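Local coordinates for protein sulfhydryl oxidase 1 (Homo sapiens, PDB 3LLK) that probably catalyses the FAD-dependent oxidation of protein thiols to disulfides, passing the electrons to molecular oxygen, at residues 121-126 with 194-199; 184-189 with 245-250; 217-222 with 235-240. All blocks are in the same frame, centred on the assembly; numbering follows the deposited sequence.

From the N terminus, the first segment met is 121-126 on helix 118-134, which interaction 1 joins to 194-199 on helix 185-203, closing a largely helical loop of 67 residues. Before that loop ends, 184-189 opens interaction 2 at the start of helix 185-203; its partner, 245-250 at the end of helix 239-249, comes later, and the two contacts therefore cross. Interaction 3, between 217-222 and 235-240, closes a short loop without helix or strand that is nested inside the loop of interaction 2. Together they tie helices 118-134, 185-203 and 239-249 and the intervening loop around FAD, which all three sites touch.

Interaction 1 of 3, residues 121-126 with 194-199; sequences SLWVLF and SSHNRV. With FAD (flavin-adenine dinucleotide), chain D.
Trp123 and His196 mark the closest backbone approach of two helical segments, their CA atoms 8.1 Å apart, and the rings fill the space between. With CG anti to the backbone N (chi1 -172°), His196 carries its imidazole face-to-face onto the five-membered ring of the indole, centroids 3.5 Å apart and planes at only 8°. His196 CB, placed by the helix backbone, lies over the six-membered ring, 4.0 Å from that ring's centroid, a CH-pi contact. Val199 adds CG2 at the indole edge, against CZ2. This pair of helices, 118-134 and 185-203, belongs to the FAD-binding helical core of the Erv1/Alr family, and FAD covers the outer face of each ring. The adenine lies over the other face of His196, where ND1 comes 3.1 Å from FAD C5A, while the flavin methyl C8M sits over the opposite face of Trp123. Each ring also gives its N-H to FAD in a nearly straight bond: Trp123 NE1 donates to O2' (2.8 Å, 165° at the hydrogen) and His196 NE2 to the phosphate oxygen O2A (2.8 Å). A hydrogen bond between His196 ND1 and His127 NE2 holds the second imidazole nitrogen, fixing the ring's rotation within the folded-back cofactor.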
# COMPACT_ATOMS: atom_id res chain seq x y z
N SER A 121 3.48 -6.26 1.36
CA SER A 121 2.52 -5.61 2.24
C SER A 121 2.22 -4.19 1.82
O SER A 121 1.13 -3.69 2.07
CB SER A 121 3.02 -5.62 3.69
OG SER A 121 4.02 -4.66 3.90
N LEU A 122 3.18 -3.53 1.19
CA LEU A 122 2.99 -2.15 0.76
C LEU A 122 2.00 -2.09 -0.41
O LEU A 122 1.12 -1.23 -0.43
CB LEU A 122 4.33 -1.51 0.38
CG LEU A 122 4.29 0.01 0.23
CD1 LEU A 122 3.78 0.63 1.54
CD2 LEU A 122 5.68 0.53 -0.11
N TRP A 123 2.15 -3.01 -1.36
CA TRP A 123 1.22 -3.08 -2.49
C TRP A 123 -0.18 -3.31 -1.94
O TRP A 123 -1.13 -2.63 -2.35
CB TRP A 123 1.56 -4.27 -3.41
CG TRP A 123 2.55 -3.97 -4.50
CD1 TRP A 123 3.73 -4.61 -4.73
CD2 TRP A 123 2.41 -3.00 -5.55
NE1 TRP A 123 4.33 -4.11 -5.86
CE2 TRP A 123 3.54 -3.12 -6.38
CE3 TRP A 123 1.42 -2.05 -5.86
CZ2 TRP A 123 3.72 -2.31 -7.51
CZ3 TRP A 123 1.61 -1.25 -7.00
CH2 TRP A 123 2.75 -1.39 -7.80
N VAL A 124 -0.32 -4.27 -1.03
CA VAL A 124 -1.63 -4.58 -0.47
C VAL A 124 -2.23 -3.35 0.18
O VAL A 124 -3.37 -3.01 -0.10
CB VAL A 124 -1.57 -5.74 0.55
CG1 VAL A 124 -2.98 -6.06 1.09
CG2 VAL A 124 -1.01 -6.98 -0.12
N LEU A 125 -1.44 -2.68 1.02
CA LEU A 125 -1.88 -1.47 1.70
C LEU A 125 -2.33 -0.41 0.69
O LEU A 125 -3.42 0.15 0.82
CB LEU A 125 -0.75 -0.90 2.58
CG LEU A 125 -0.92 0.50 3.22
CD1 LEU A 125 -2.20 0.54 4.05
CD2 LEU A 125 0.30 0.83 4.10
N PHE A 126 -1.51 -0.16 -0.33
CA PHE A 126 -1.83 0.83 -1.36
C PHE A 126 -3.16 0.53 -2.07
O PHE A 126 -4.02 1.41 -2.20
CB PHE A 126 -0.71 0.93 -2.42
CG PHE A 126 0.55 1.63 -1.95
CD1 PHE A 126 0.58 2.36 -0.76
CD2 PHE A 126 1.71 1.55 -2.71
CE1 PHE A 126 1.76 3.00 -0.34
CE2 PHE A 126 2.89 2.19 -2.30
CZ PHE A 126 2.91 2.91 -1.11
N SER A 194 -3.54 -1.99 -12.78
CA SER A 194 -2.85 -2.27 -14.04
C SER A 194 -1.37 -1.90 -13.94
O SER A 194 -0.54 -2.57 -14.55
CB SER A 194 -3.51 -1.53 -15.21
OG SER A 194 -3.42 -0.13 -15.07
N SER A 195 -1.05 -0.86 -13.19
CA SER A 195 0.35 -0.48 -13.04
C SER A 195 1.09 -1.60 -12.29
O SER A 195 2.25 -1.90 -12.59
CB SER A 195 0.48 0.84 -12.26
OG SER A 195 0.11 1.96 -13.07
N HIS A 196 0.42 -2.21 -11.33
CA HIS A 196 1.02 -3.30 -10.58
C HIS A 196 1.26 -4.49 -11.53
O HIS A 196 2.29 -5.17 -11.46
CB HIS A 196 0.11 -3.68 -9.41
CG HIS A 196 0.72 -4.66 -8.45
ND1 HIS A 196 0.14 -4.96 -7.23
CD2 HIS A 196 1.84 -5.41 -8.52
CE1 HIS A 196 0.88 -5.86 -6.60
NE2 HIS A 196 1.92 -6.15 -7.36
N ASN A 197 0.32 -4.73 -12.44
CA ASN A 197 0.51 -5.84 -13.37
C ASN A 197 1.66 -5.58 -14.35
O ASN A 197 2.33 -6.51 -14.78
CB ASN A 197 -0.79 -6.16 -14.12
CG ASN A 197 -1.64 -7.20 -13.38
OD1 ASN A 197 -1.11 -8.06 -12.69
ND2 ASN A 197 -2.96 -7.13 -13.54
N ARG A 198 1.90 -4.32 -14.68
CA ARG A 198 3.00 -4.00 -15.58
C ARG A 198 4.32 -4.34 -14.88
O ARG A 198 5.30 -4.73 -15.51
CB ARG A 198 2.95 -2.53 -15.97
CG ARG A 198 1.69 -2.14 -16.73
CD ARG A 198 1.78 -0.69 -17.20
NE ARG A 198 2.86 -0.53 -18.15
CZ ARG A 198 3.63 0.55 -18.24
NH1 ARG A 198 3.44 1.57 -17.41
NH2 ARG A 198 4.59 0.61 -19.16
N VAL A 199 4.34 -4.18 -13.56
CA VAL A 199 5.51 -4.50 -12.75
C VAL A 199 5.62 -6.02 -12.67
O VAL A 199 6.72 -6.58 -12.77
CB VAL A 199 5.40 -3.91 -11.31
CG1 VAL A 199 6.51 -4.46 -10.42
CG2 VAL A 199 5.49 -2.39 -11.37
PA FAD D . 3.48 -8.43 -4.79
O1A FAD D . 4.17 -7.74 -3.66
O2A FAD D . 3.66 -8.04 -6.21
O5B FAD D . 1.93 -8.47 -4.53
C5B FAD D . 1.29 -8.37 -3.26
C4B FAD D . 0.04 -9.18 -3.46
O4B FAD D . -0.94 -8.24 -3.98
C3B FAD D . -0.10 -10.56 -4.14
O3B FAD D . 0.25 -11.69 -3.34
C2B FAD D . -1.49 -10.48 -4.60
O2B FAD D . -2.45 -10.91 -3.70
C1B FAD D . -1.74 -8.99 -4.90
N9A FAD D . -1.54 -8.48 -6.22
C8A FAD D . -0.71 -8.89 -7.29
N7A FAD D . -0.81 -8.21 -8.39
C5A FAD D . -1.79 -7.28 -8.06
C6A FAD D . -2.38 -6.29 -8.85
N6A FAD D . -2.08 -6.09 -10.14
N1A FAD D . -3.37 -5.48 -8.32
C2A FAD D . -3.87 -5.64 -7.07
N3A FAD D . -3.28 -6.64 -6.27
C4A FAD D . -2.24 -7.43 -6.83
N1 FAD D . 10.87 -5.05 -7.20
C2 FAD D . 11.90 -5.23 -8.10
O2 FAD D . 12.61 -6.23 -7.94
N3 FAD D . 11.90 -4.22 -9.05
C4 FAD D . 11.02 -3.12 -9.17
O4 FAD D . 11.20 -2.25 -10.09
C4X FAD D . 10.03 -3.03 -8.22
N5 FAD D . 9.15 -1.90 -8.19
C5X FAD D . 8.18 -1.68 -7.17
C6 FAD D . 7.46 -0.47 -7.19
C7 FAD D . 6.47 -0.27 -6.18
C7M FAD D . 5.73 1.07 -6.26
C8 FAD D . 6.21 -1.25 -5.19
C8M FAD D . 5.19 -1.24 -4.07
C9 FAD D . 6.97 -2.42 -5.18
C9A FAD D . 8.01 -2.70 -6.11
N10 FAD D . 8.92 -3.86 -6.31
C10 FAD D . 9.94 -4.03 -7.20
C1' FAD D . 8.61 -5.02 -5.53
C2' FAD D . 7.67 -6.03 -6.10
O2' FAD D . 6.60 -5.39 -6.84
C3' FAD D . 7.03 -7.01 -5.16
O3' FAD D . 6.37 -6.32 -4.11
C4' FAD D . 7.84 -8.17 -4.60
O4' FAD D . 8.71 -8.74 -5.63
C5' FAD D . 7.14 -9.22 -3.86
O5' FAD D . 6.28 -9.88 -4.80
P FAD D . 5.09 -10.80 -4.43
O1P FAD D . 5.18 -11.87 -5.43
O2P FAD D . 5.12 -11.26 -3.01
O3P FAD D . 3.71 -10.00 -4.64

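Interaction 2 of 3, residues 184-189 with 245-250; sequences SPNAAV and FLKAHF. With FAD (flavin-adenine dinucleotide), chain D.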
# COMPACT_ATOMS: atom_id res chain seq x y z
N SER A 184 -10.94 9.81 -11.47
CA SER A 184 -11.94 9.39 -10.49
C SER A 184 -11.41 8.32 -9.54
O SER A 184 -10.40 7.67 -9.82
CB SER A 184 -13.18 8.86 -11.20
OG SER A 184 -12.83 7.75 -12.01
N PRO A 185 -12.08 8.14 -8.40
CA PRO A 185 -11.63 7.12 -7.44
C PRO A 185 -11.56 5.74 -8.10
O PRO A 185 -10.61 5.00 -7.89
CB PRO A 185 -12.68 7.20 -6.34
CG PRO A 185 -13.09 8.65 -6.38
CD PRO A 185 -13.22 8.90 -7.86
N ASN A 186 -12.56 5.40 -8.91
CA ASN A 186 -12.57 4.09 -9.58
C ASN A 186 -11.40 3.96 -10.55
O ASN A 186 -10.76 2.91 -10.63
CB ASN A 186 -13.88 3.85 -10.33
CG ASN A 186 -15.03 3.53 -9.39
OD1 ASN A 186 -14.83 3.06 -8.27
ND2 ASN A 186 -16.25 3.76 -9.86
N ALA A 187 -11.15 5.03 -11.29
CA ALA A 187 -10.04 5.05 -12.24
C ALA A 187 -8.72 4.86 -11.49
O ALA A 187 -7.82 4.19 -11.97
CB ALA A 187 -10.02 6.37 -13.01
N ALA A 188 -8.63 5.48 -10.31
CA ALA A 188 -7.41 5.38 -9.50
C ALA A 188 -7.20 3.94 -9.07
O ALA A 188 -6.07 3.45 -9.05
CB ALA A 188 -7.51 6.29 -8.28
N VAL A 189 -8.29 3.26 -8.74
CA VAL A 189 -8.21 1.86 -8.35
C VAL A 189 -7.65 1.02 -9.50
O VAL A 189 -6.74 0.21 -9.31
CB VAL A 189 -9.59 1.29 -7.96
CG1 VAL A 189 -9.55 -0.24 -7.94
CG2 VAL A 189 -10.00 1.81 -6.58
N PHE A 245 -14.41 -7.02 -8.70
CA PHE A 245 -13.61 -7.97 -7.94
C PHE A 245 -12.68 -7.20 -7.00
O PHE A 245 -12.54 -7.55 -5.83
CB PHE A 245 -12.77 -8.86 -8.85
CG PHE A 245 -11.74 -9.68 -8.10
CD1 PHE A 245 -12.12 -10.81 -7.38
CD2 PHE A 245 -10.41 -9.27 -8.07
CE1 PHE A 245 -11.18 -11.53 -6.64
CE2 PHE A 245 -9.47 -9.97 -7.33
CZ PHE A 245 -9.85 -11.11 -6.61
N LEU A 246 -12.05 -6.15 -7.51
CA LEU A 246 -11.14 -5.36 -6.69
C LEU A 246 -11.86 -4.79 -5.45
O LEU A 246 -11.35 -4.88 -4.32
CB LEU A 246 -10.50 -4.24 -7.53
CG LEU A 246 -9.53 -4.69 -8.63
CD1 LEU A 246 -9.26 -3.54 -9.57
CD2 LEU A 246 -8.21 -5.18 -8.02
N LYS A 247 -13.05 -4.24 -5.65
CA LYS A 247 -13.82 -3.67 -4.55
C LYS A 247 -14.19 -4.75 -3.53
O LYS A 247 -14.26 -4.48 -2.33
CB LYS A 247 -15.07 -2.98 -5.08
CG LYS A 247 -14.79 -1.67 -5.82
CD LYS A 247 -16.08 -1.09 -6.43
CE LYS A 247 -15.83 0.20 -7.21
NZ LYS A 247 -15.84 1.40 -6.33
N ALA A 248 -14.42 -5.97 -4.01
CA ALA A 248 -14.75 -7.08 -3.13
C ALA A 248 -13.52 -7.62 -2.41
O ALA A 248 -13.55 -7.90 -1.21
CB ALA A 248 -15.40 -8.21 -3.94
N HIS A 249 -12.42 -7.76 -3.15
CA HIS A 249 -11.18 -8.29 -2.59
C HIS A 249 -10.55 -7.39 -1.52
O HIS A 249 -10.23 -7.85 -0.42
CB HIS A 249 -10.17 -8.54 -3.72
CG HIS A 249 -8.91 -9.19 -3.26
ND1 HIS A 249 -8.79 -10.56 -3.10
CD2 HIS A 249 -7.72 -8.67 -2.89
CE1 HIS A 249 -7.59 -10.84 -2.64
NE2 HIS A 249 -6.92 -9.71 -2.50
N PHE A 250 -10.38 -6.12 -1.85
CA PHE A 250 -9.80 -5.18 -0.90
C PHE A 250 -10.88 -4.48 -0.07
O PHE A 250 -11.03 -3.26 -0.12
CB PHE A 250 -8.97 -4.14 -1.65
CG PHE A 250 -7.79 -4.72 -2.37
CD1 PHE A 250 -6.68 -5.19 -1.66
CD2 PHE A 250 -7.77 -4.81 -3.76
CE1 PHE A 250 -5.57 -5.72 -2.33
CE2 PHE A 250 -6.67 -5.34 -4.44
CZ PHE A 250 -5.56 -5.80 -3.71
PA FAD D . 3.48 -8.43 -4.79
O1A FAD D . 4.17 -7.74 -3.66
O2A FAD D . 3.66 -8.04 -6.21
O5B FAD D . 1.93 -8.47 -4.53
C5B FAD D . 1.29 -8.37 -3.26
C4B FAD D . 0.04 -9.18 -3.46
O4B FAD D . -0.94 -8.24 -3.98
C3B FAD D . -0.10 -10.56 -4.14
O3B FAD D . 0.25 -11.69 -3.34
C2B FAD D . -1.49 -10.48 -4.60
O2B FAD D . -2.45 -10.91 -3.70
C1B FAD D . -1.74 -8.99 -4.90
N9A FAD D . -1.54 -8.48 -6.22
C8A FAD D . -0.71 -8.89 -7.29
N7A FAD D . -0.81 -8.21 -8.39
C5A FAD D . -1.79 -7.28 -8.06
C6A FAD D . -2.38 -6.29 -8.85
N6A FAD D . -2.08 -6.09 -10.14
N1A FAD D . -3.37 -5.48 -8.32
C2A FAD D . -3.87 -5.64 -7.07
N3A FAD D . -3.28 -6.64 -6.27
C4A FAD D . -2.24 -7.43 -6.83
N1 FAD D . 10.87 -5.05 -7.20
C2 FAD D . 11.90 -5.23 -8.10
O2 FAD D . 12.61 -6.23 -7.94
N3 FAD D . 11.90 -4.22 -9.05
C4 FAD D . 11.02 -3.12 -9.17
O4 FAD D . 11.20 -2.25 -10.09
C4X FAD D . 10.03 -3.03 -8.22
N5 FAD D . 9.15 -1.90 -8.19
C5X FAD D . 8.18 -1.68 -7.17
C6 FAD D . 7.46 -0.47 -7.19
C7 FAD D . 6.47 -0.27 -6.18
C7M FAD D . 5.73 1.07 -6.26
C8 FAD D . 6.21 -1.25 -5.19
C8M FAD D . 5.19 -1.24 -4.07
C9 FAD D . 6.97 -2.42 -5.18
C9A FAD D . 8.01 -2.70 -6.11
N10 FAD D . 8.92 -3.86 -6.31
C10 FAD D . 9.94 -4.03 -7.20
C1' FAD D . 8.61 -5.02 -5.53
C2' FAD D . 7.67 -6.03 -6.10
O2' FAD D . 6.60 -5.39 -6.84
C3' FAD D . 7.03 -7.01 -5.16
O3' FAD D . 6.37 -6.32 -4.11
C4' FAD D . 7.84 -8.17 -4.60
O4' FAD D . 8.71 -8.74 -5.63
C5' FAD D . 7.14 -9.22 -3.86
O5' FAD D . 6.28 -9.88 -4.80
P FAD D . 5.09 -10.80 -4.43
O1P FAD D . 5.18 -11.87 -5.43
O2P FAD D . 5.12 -11.26 -3.01
O3P FAD D . 3.71 -10.00 -4.64
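Lys247 reaches across to Asn186 with its ammonium group, the NZ to OD1 hydrogen bond measuring 2.7 Å. The lysine chain is extended through chi2 and chi3 and turns only at its last torsion (chi4 -85°), which brings NZ round to the amide oxygen. The donor approaches OD1 at a C=O...N angle of 144°, tilted 18° from the carbonyl plane. One turn farther along helix 185-203, Val189 has CG1 anti to the backbone N, and this branch touches Leu246 CD1 at 3.7 Å, the two side chains running past each other in opposite directions. The contact thus joins the first turns of helix 185-203 to the last turns of helix 239-249; from helix 118-134, Ala134 packs on Asn186 and Lys247, and Thr130 on Val189. Ser184 begins the first of these helices as N-cap, its OG accepting from Ala187 N at 3.3 Å. Phe250, just beyond the second helix, turns its ring edge to the adenine, with CZ 3.5 Å from FAD N3A. An alanine in place of Asn186 is likely to leave the Lys247 ammonium without this acceptor and free its end to swing. A single ammonium-to-amide hydrogen bond, with no opposite charge from either segment, thus ties the partly exposed side chains, whereas the buried Val189-Leu246 contact is purely apolar and imposes no comparable direction.

Interaction 3 of 3, residues 217-222 with 235-240; sequences QWPPRE and PVWDVE. With FAD (flavin-adenine dinucleotide), chain D.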
# COMPACT_ATOMS: atom_id res chain seq x y z
N GLN A 217 -0.37 -12.21 -14.17
CA GLN A 217 -1.23 -11.06 -14.42
C GLN A 217 -2.41 -11.32 -13.50
O GLN A 217 -3.23 -12.22 -13.72
CB GLN A 217 -1.63 -11.02 -15.89
CG GLN A 217 -0.44 -10.67 -16.78
CD GLN A 217 0.15 -9.31 -16.44
OE1 GLN A 217 -0.36 -8.27 -16.85
NE2 GLN A 217 1.24 -9.31 -15.66
N TRP A 218 -2.47 -10.52 -12.44
CA TRP A 218 -3.45 -10.63 -11.37
C TRP A 218 -4.74 -9.82 -11.58
O TRP A 218 -4.70 -8.69 -12.06
CB TRP A 218 -2.76 -10.18 -10.08
CG TRP A 218 -3.41 -10.59 -8.81
CD1 TRP A 218 -3.10 -11.69 -8.06
CD2 TRP A 218 -4.43 -9.89 -8.11
NE1 TRP A 218 -3.86 -11.70 -6.91
CE2 TRP A 218 -4.69 -10.60 -6.92
CE3 TRP A 218 -5.15 -8.71 -8.36
CZ2 TRP A 218 -5.64 -10.18 -5.98
CZ3 TRP A 218 -6.10 -8.29 -7.42
CH2 TRP A 218 -6.33 -9.03 -6.25
N PRO A 219 -5.89 -10.37 -11.17
CA PRO A 219 -6.08 -11.66 -10.51
C PRO A 219 -6.09 -12.84 -11.48
O PRO A 219 -6.62 -12.74 -12.60
CB PRO A 219 -7.42 -11.48 -9.81
CG PRO A 219 -8.20 -10.68 -10.84
CD PRO A 219 -7.18 -9.66 -11.33
N PRO A 220 -5.50 -13.98 -11.08
CA PRO A 220 -5.49 -15.14 -11.98
C PRO A 220 -6.90 -15.70 -12.14
O PRO A 220 -7.79 -15.38 -11.34
CB PRO A 220 -4.53 -16.11 -11.28
CG PRO A 220 -4.79 -15.83 -9.83
CD PRO A 220 -4.85 -14.30 -9.79
N ARG A 221 -7.12 -16.53 -13.15
CA ARG A 221 -8.44 -17.10 -13.40
C ARG A 221 -9.08 -17.86 -12.24
O ARG A 221 -10.29 -17.81 -12.05
CB ARG A 221 -8.41 -17.98 -14.65
CG ARG A 221 -8.39 -17.17 -15.93
CD ARG A 221 -8.05 -18.00 -17.15
NE ARG A 221 -8.31 -17.24 -18.37
CZ ARG A 221 -9.54 -17.00 -18.83
NH1 ARG A 221 -10.61 -17.46 -18.19
NH2 ARG A 221 -9.69 -16.29 -19.94
N GLU A 222 -8.27 -18.56 -11.45
CA GLU A 222 -8.82 -19.33 -10.34
C GLU A 222 -9.34 -18.40 -9.25
O GLU A 222 -10.16 -18.80 -8.43
CB GLU A 222 -7.76 -20.28 -9.77
CG GLU A 222 -6.76 -19.62 -8.84
CD GLU A 222 -5.68 -20.58 -8.38
OE1 GLU A 222 -5.98 -21.78 -8.24
OE2 GLU A 222 -4.54 -20.12 -8.14
N PRO A 235 -10.47 -6.83 -25.28
CA PRO A 235 -9.38 -6.72 -24.31
C PRO A 235 -9.21 -7.97 -23.44
O PRO A 235 -10.12 -8.78 -23.30
CB PRO A 235 -9.76 -5.49 -23.50
CG PRO A 235 -11.26 -5.48 -23.58
CD PRO A 235 -11.49 -5.80 -25.04
N VAL A 236 -8.01 -8.12 -22.87
CA VAL A 236 -7.72 -9.26 -22.02
C VAL A 236 -8.62 -9.24 -20.79
O VAL A 236 -9.23 -10.24 -20.43
CB VAL A 236 -6.24 -9.24 -21.55
CG1 VAL A 236 -6.06 -10.14 -20.34
CG2 VAL A 236 -5.35 -9.72 -22.69
N TRP A 237 -8.70 -8.07 -20.16
CA TRP A 237 -9.49 -7.92 -18.95
C TRP A 237 -10.87 -7.28 -19.12
O TRP A 237 -11.06 -6.35 -19.90
CB TRP A 237 -8.73 -7.07 -17.93
CG TRP A 237 -7.41 -7.62 -17.52
CD1 TRP A 237 -6.18 -7.29 -18.02
CD2 TRP A 237 -7.18 -8.61 -16.51
NE1 TRP A 237 -5.20 -8.00 -17.38
CE2 TRP A 237 -5.78 -8.83 -16.45
CE3 TRP A 237 -8.01 -9.34 -15.65
CZ2 TRP A 237 -5.20 -9.74 -15.56
CZ3 TRP A 237 -7.44 -10.24 -14.77
CH2 TRP A 237 -6.04 -10.44 -14.73
N ASP A 238 -11.83 -7.80 -18.37
CA ASP A 238 -13.17 -7.23 -18.35
C ASP A 238 -13.00 -6.17 -17.26
O ASP A 238 -13.00 -6.48 -16.07
CB ASP A 238 -14.21 -8.25 -17.89
CG ASP A 238 -15.62 -7.68 -17.84
OD1 ASP A 238 -15.76 -6.50 -17.45
OD2 ASP A 238 -16.58 -8.40 -18.18
N VAL A 239 -12.82 -4.92 -17.67
CA VAL A 239 -12.63 -3.82 -16.74
C VAL A 239 -13.73 -3.65 -15.69
O VAL A 239 -13.44 -3.34 -14.53
CB VAL A 239 -12.46 -2.50 -17.51
CG1 VAL A 239 -12.55 -1.32 -16.56
CG2 VAL A 239 -11.11 -2.50 -18.22
N GLU A 240 -14.98 -3.86 -16.08
CA GLU A 240 -16.07 -3.72 -15.13
C GLU A 240 -16.04 -4.84 -14.11
O GLU A 240 -16.17 -4.61 -12.90
CB GLU A 240 -17.43 -3.74 -15.85
CG GLU A 240 -17.64 -2.58 -16.79
CD GLU A 240 -19.08 -2.49 -17.26
OE1 GLU A 240 -19.37 -1.64 -18.14
OE2 GLU A 240 -19.92 -3.27 -16.75
PA FAD D . 3.48 -8.43 -4.79
O1A FAD D . 4.17 -7.74 -3.66
O2A FAD D . 3.66 -8.04 -6.21
O5B FAD D . 1.93 -8.47 -4.53
C5B FAD D . 1.29 -8.37 -3.26
C4B FAD D . 0.04 -9.18 -3.46
O4B FAD D . -0.94 -8.24 -3.98
C3B FAD D . -0.10 -10.56 -4.14
O3B FAD D . 0.25 -11.69 -3.34
C2B FAD D . -1.49 -10.48 -4.60
O2B FAD D . -2.45 -10.91 -3.70
C1B FAD D . -1.74 -8.99 -4.90
N9A FAD D . -1.54 -8.48 -6.22
C8A FAD D . -0.71 -8.89 -7.29
N7A FAD D . -0.81 -8.21 -8.39
C5A FAD D . -1.79 -7.28 -8.06
C6A FAD D . -2.38 -6.29 -8.85
N6A FAD D . -2.08 -6.09 -10.14
N1A FAD D . -3.37 -5.48 -8.32
C2A FAD D . -3.87 -5.64 -7.07
N3A FAD D . -3.28 -6.64 -6.27
C4A FAD D . -2.24 -7.43 -6.83
N1 FAD D . 10.87 -5.05 -7.20
C2 FAD D . 11.90 -5.23 -8.10
O2 FAD D . 12.61 -6.23 -7.94
N3 FAD D . 11.90 -4.22 -9.05
C4 FAD D . 11.02 -3.12 -9.17
O4 FAD D . 11.20 -2.25 -10.09
C4X FAD D . 10.03 -3.03 -8.22
N5 FAD D . 9.15 -1.90 -8.19
C5X FAD D . 8.18 -1.68 -7.17
C6 FAD D . 7.46 -0.47 -7.19
C7 FAD D . 6.47 -0.27 -6.18
C7M FAD D . 5.73 1.07 -6.26
C8 FAD D . 6.21 -1.25 -5.19
C8M FAD D . 5.19 -1.24 -4.07
C9 FAD D . 6.97 -2.42 -5.18
C9A FAD D . 8.01 -2.70 -6.11
N10 FAD D . 8.92 -3.86 -6.31
C10 FAD D . 9.94 -4.03 -7.20
C1' FAD D . 8.61 -5.02 -5.53
C2' FAD D . 7.67 -6.03 -6.10
O2' FAD D . 6.60 -5.39 -6.84
C3' FAD D . 7.03 -7.01 -5.16
O3' FAD D . 6.37 -6.32 -4.11
C4' FAD D . 7.84 -8.17 -4.60
O4' FAD D . 8.71 -8.74 -5.63
C5' FAD D . 7.14 -9.22 -3.86
O5' FAD D . 6.28 -9.88 -4.80
P FAD D . 5.09 -10.80 -4.43
O1P FAD D . 5.18 -11.87 -5.43
O2P FAD D . 5.12 -11.26 -3.01
O3P FAD D . 3.71 -10.00 -4.64
O HOH W 1 -2.45 -8.36 -18.20
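Trp237 pushes the six-membered end of its indole against the backbone of 217-219, and nearly all the surface buried on segment 235-240 belongs to this one residue. Just before it, Val236 sets CG1 over a face of the same indole, 3.6 Å above the plane. At Trp237 itself, chi1 of -59° with the ring turned at chi2 97° brings CH2 to the carbonyls: it lies 3.2 Å from Pro219 O and 3.5 Å from Gln217 O, both near the ring plane, and 3.5 Å from Trp218 O, which approaches obliquely. Pro219 also meets the ring with CD, 3.5 Å from CZ3, and Gln217 with CB against CZ2. The pyrrole nitrogen uses a water instead, which accepts from Trp237 NE1 at 2.9 Å and donates to Gln217 OE1; the amide end of Gln217 is held separately, by NE2 to Asn197 O. Asp238 follows as the N-cap of helix 239-249, its OD1 accepting from Ala241 N. The loop facing Trp237 also carries Trp218, whose indole lies against the adenine, with FAD C4A 3.4 Å above the ring plane; Pro219 CB covers the opposite face. Trp218 O is hydrogen-bonded to Asn197 ND2 and Trp193 NE1, and Pro219 O to His228 NE2. The weakly positive CH edge of Trp237 therefore meets carbonyls already engaged elsewhere, adding weak polar and aliphatic contacts and one bridging water.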